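Local structure of interferon-activable protein 202 (Mus musculus, 4L5R) at residues K15-M20 with V42-K47. The protein binds double-stranded DNA without sequence specificity and restrains innate immune signalling by preventing activation of the AIM2 inflammasome. Numbering follows the deposited sequence.
Sequences KPMTVM and VATESK. Unlike the reference sequence in segment 42-47: Lys47 (reference Gln).
In Thr44, CG2 stands anti to the carbonyl carbon and OG1 between the backbone N and that carbon (chi1 66°), which turns the methyl to strand 17-20 and the hydroxyl back to its own loop. CG2 meets Val19 CG1 at 3.7 Å and also lies near the carbonyl oxygen of Thr18. Met17 also reaches this methyl: with CG anti to the backbone N (chi1 -176°) and the chain extended as far as SD, the sulfur comes to 3.9 Å from Thr44 CG2, the two side chains at about a right angle. Next along, Val19 CG2 lies against Val42 CB at 3.6 Å, close to both of that residue's methyls. The backbones join at the antiparallel hydrogen-bonded pair Met20–Ala43. Met20 N gives a nearly straight bond, 172° at the hydrogen and in the carbonyl plane, to Ala43 O at 2.8 Å; the return bond from Ala43 N to Met20 O, 2.9 Å, is more bent. This is the open end of the hairpin formed by strands 17-30 and 35-43 in the first of the two OB folds that make up this HIN-200 domain, where the first strand also pairs with strand 67-76 and Tyr49 of strand 48-53 covers Met17, Val42 and Thr44. Beyond Ala43 the chain leaves the pairing in an ST turn: Thr44 OG1 accepts from Ser46 N at 3.1 Å and, weakly, from Lys47 N. A valine in place of Thr44 would probably leave Ser46 N without its acceptor and the turn less firmly held. Residues 42-44 belong to a region required for homomultimerization.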
ATOM      1  N   LYS A  15      -1.935 -22.331  -1.987  1.00 34.28           N
ATOM      2  CA  LYS A  15      -3.354 -22.557  -2.229  1.00 39.22           C
ATOM      3  C   LYS A  15      -4.011 -21.330  -2.851  1.00 31.21           C
ATOM      4  O   LYS A  15      -3.736 -20.197  -2.438  1.00 34.47           O
ATOM      5  CB  LYS A  15      -4.075 -22.942  -0.934  1.00 51.84           C
ATOM      6  CG  LYS A  15      -5.555 -23.245  -1.136  1.00 66.64           C
ATOM      7  CD  LYS A  15      -6.213 -23.829   0.113  1.00 78.17           C
ATOM      8  CE  LYS A  15      -5.626 -25.188   0.484  1.00 81.93           C
ATOM      9  NZ  LYS A  15      -4.501 -25.068   1.457  1.00 81.92           N
ATOM     10  N   PRO A  16      -4.881 -21.550  -3.843  1.00 31.53           N
ATOM     11  CA  PRO A  16      -5.610 -20.456  -4.494  1.00 39.06           C
ATOM     12  C   PRO A  16      -6.533 -19.683  -3.548  1.00 37.00           C
ATOM     13  O   PRO A  16      -7.208 -20.259  -2.698  1.00 32.06           O
ATOM     14  CB  PRO A  16      -6.425 -21.161  -5.588  1.00 43.07           C
ATOM     15  CG  PRO A  16      -6.345 -22.622  -5.287  1.00 42.49           C
ATOM     16  CD  PRO A  16      -5.094 -22.846  -4.518  1.00 34.47           C
ATOM     17  N   MET A  17      -6.534 -18.366  -3.703  1.00 36.10           N
ATOM     18  CA  MET A  17      -7.480 -17.505  -3.014  1.00 29.37           C
ATOM     19  C   MET A  17      -8.137 -16.558  -4.011  1.00 28.99           C
ATOM     20  O   MET A  17      -7.450 -15.872  -4.785  1.00 29.97           O
ATOM     21  CB  MET A  17      -6.787 -16.682  -1.917  1.00 25.36           C
ATOM     22  CG  MET A  17      -7.774 -15.848  -1.117  1.00 29.18           C
ATOM     23  SD  MET A  17      -7.053 -14.991   0.314  1.00 36.79           S
ATOM     24  CE  MET A  17      -5.891 -13.893  -0.465  1.00 27.61           C
ATOM     25  N   THR A  18      -9.464 -16.497  -3.978  1.00 27.24           N
ATOM     26  CA  THR A  18     -10.187 -15.578  -4.851  1.00 28.84           C
ATOM     27  C   THR A  18     -10.467 -14.250  -4.143  1.00 30.20           C
ATOM     28  O   THR A  18     -10.987 -14.229  -3.030  1.00 25.11           O
ATOM     29  CB  THR A  18     -11.495 -16.200  -5.328  1.00 28.89           C
ATOM     30  OG1 THR A  18     -11.193 -17.347  -6.127  1.00 33.11           O
ATOM     31  CG2 THR A  18     -12.286 -15.218  -6.176  1.00 25.94           C
ATOM     32  N   VAL A  19     -10.114 -13.147  -4.796  1.00 24.00           N
ATOM     33  CA  VAL A  19     -10.350 -11.812  -4.242  1.00 23.14           C
ATOM     34  C   VAL A  19     -11.064 -10.901  -5.244  1.00 28.22           C
ATOM     35  O   VAL A  19     -11.030 -11.129  -6.461  1.00 28.29           O
ATOM     36  CB  VAL A  19      -9.029 -11.135  -3.812  1.00 22.12           C
ATOM     37  CG1 VAL A  19      -8.251 -12.037  -2.852  1.00 22.87           C
ATOM     38  CG2 VAL A  19      -8.177 -10.758  -5.033  1.00 22.73           C
ATOM     39  N   MET A  20     -11.698  -9.853  -4.735  1.00 26.73           N
ATOM     40  CA  MET A  20     -12.262  -8.847  -5.611  1.00 25.11           C
ATOM     41  C   MET A  20     -11.348  -7.633  -5.573  1.00 27.28           C
ATOM     42  O   MET A  20     -11.000  -7.149  -4.504  1.00 25.08           O
ATOM     43  CB  MET A  20     -13.679  -8.447  -5.188  1.00 30.06           C
ATOM     44  CG  MET A  20     -14.297  -7.453  -6.172  1.00 41.18           C
ATOM     45  SD  MET A  20     -15.916  -6.810  -5.710  1.00 45.52           S
ATOM     46  CE  MET A  20     -15.513  -5.789  -4.311  1.00 34.88           C
ATOM     47  N   VAL A  42      -7.477  -5.359  -2.297  1.00 21.52           N
ATOM     48  CA  VAL A  42      -8.424  -6.374  -2.726  1.00 22.66           C
ATOM     49  C   VAL A  42      -9.195  -6.837  -1.498  1.00 22.84           C
ATOM     50  O   VAL A  42      -8.794  -6.550  -0.368  1.00 20.20           O
ATOM     51  CB  VAL A  42      -7.708  -7.584  -3.329  1.00 21.55           C
ATOM     52  CG1 VAL A  42      -6.832  -7.146  -4.527  1.00 19.31           C
ATOM     53  CG2 VAL A  42      -6.864  -8.302  -2.260  1.00 18.85           C
ATOM     54  N   ALA A  43     -10.284  -7.564  -1.723  1.00 20.50           N
ATOM     55  CA  ALA A  43     -11.117  -8.012  -0.620  1.00 28.15           C
ATOM     56  C   ALA A  43     -11.628  -9.431  -0.839  1.00 25.83           C
ATOM     57  O   ALA A  43     -11.918  -9.839  -1.964  1.00 26.07           O
ATOM     58  CB  ALA A  43     -12.289  -7.051  -0.392  1.00 26.93           C
ATOM     59  N   THR A  44     -11.704 -10.183   0.253  1.00 29.86           N
ATOM     60  CA  THR A  44     -12.404 -11.456   0.254  1.00 28.20           C
ATOM     61  C   THR A  44     -13.700 -11.235   1.014  1.00 27.57           C
ATOM     62  O   THR A  44     -14.023 -10.111   1.380  1.00 26.48           O
ATOM     63  CB  THR A  44     -11.571 -12.565   0.942  1.00 27.30           C
ATOM     64  OG1 THR A  44     -11.418 -12.263   2.332  1.00 26.00           O
ATOM     65  CG2 THR A  44     -10.176 -12.676   0.291  1.00 30.75           C
ATOM     66  N   GLU A  45     -14.446 -12.301   1.278  1.00 27.78           N
ATOM     67  CA  GLU A  45     -15.652 -12.154   2.079  1.00 24.30           C
ATOM     68  C   GLU A  45     -15.325 -11.815   3.546  1.00 32.82           C
ATOM     69  O   GLU A  45     -16.172 -11.291   4.280  1.00 34.10           O
ATOM     70  CB  GLU A  45     -16.506 -13.438   1.978  1.00 35.08           C
ATOM     71  CG  GLU A  45     -17.945 -13.243   2.393  1.00 37.93           C
ATOM     72  CD  GLU A  45     -18.837 -14.385   1.949  1.00 52.54           C
ATOM     73  OE1 GLU A  45     -20.072 -14.221   2.010  1.00 50.02           O
ATOM     74  OE2 GLU A  45     -18.304 -15.438   1.536  1.00 45.43           O
ATOM     75  N   SER A  46     -14.092 -12.086   3.976  1.00 24.81           N
ATOM     76  CA  SER A  46     -13.753 -11.978   5.398  1.00 27.25           C
ATOM     77  C   SER A  46     -12.764 -10.861   5.743  1.00 27.22           C
ATOM     78  O   SER A  46     -12.612 -10.500   6.914  1.00 29.99           O
ATOM     79  CB  SER A  46     -13.191 -13.304   5.913  1.00 38.33           C
ATOM     80  OG  SER A  46     -12.143 -13.761   5.078  1.00 39.70           O
ATOM     81  N   LYS A  47     -12.089 -10.316   4.739  1.00 28.27           N
ATOM     82  CA  LYS A  47     -10.998  -9.381   5.010  1.00 35.18           C
ATOM     83  C   LYS A  47     -10.727  -8.521   3.787  1.00 26.11           C
ATOM     84  O   LYS A  47     -11.068  -8.900   2.666  1.00 26.30           O
ATOM     85  CB  LYS A  47      -9.718 -10.171   5.308  1.00 37.45           C
ATOM     86  CG  LYS A  47      -9.411 -10.458   6.759  1.00 52.52           C
ATOM     87  CD  LYS A  47      -8.280 -11.481   6.846  1.00 60.06           C
ATOM     88  CE  LYS A  47      -7.566 -11.444   8.190  1.00 65.16           C
ATOM     89  NZ  LYS A  47      -8.497 -11.651   9.331  1.00 68.56           N
TER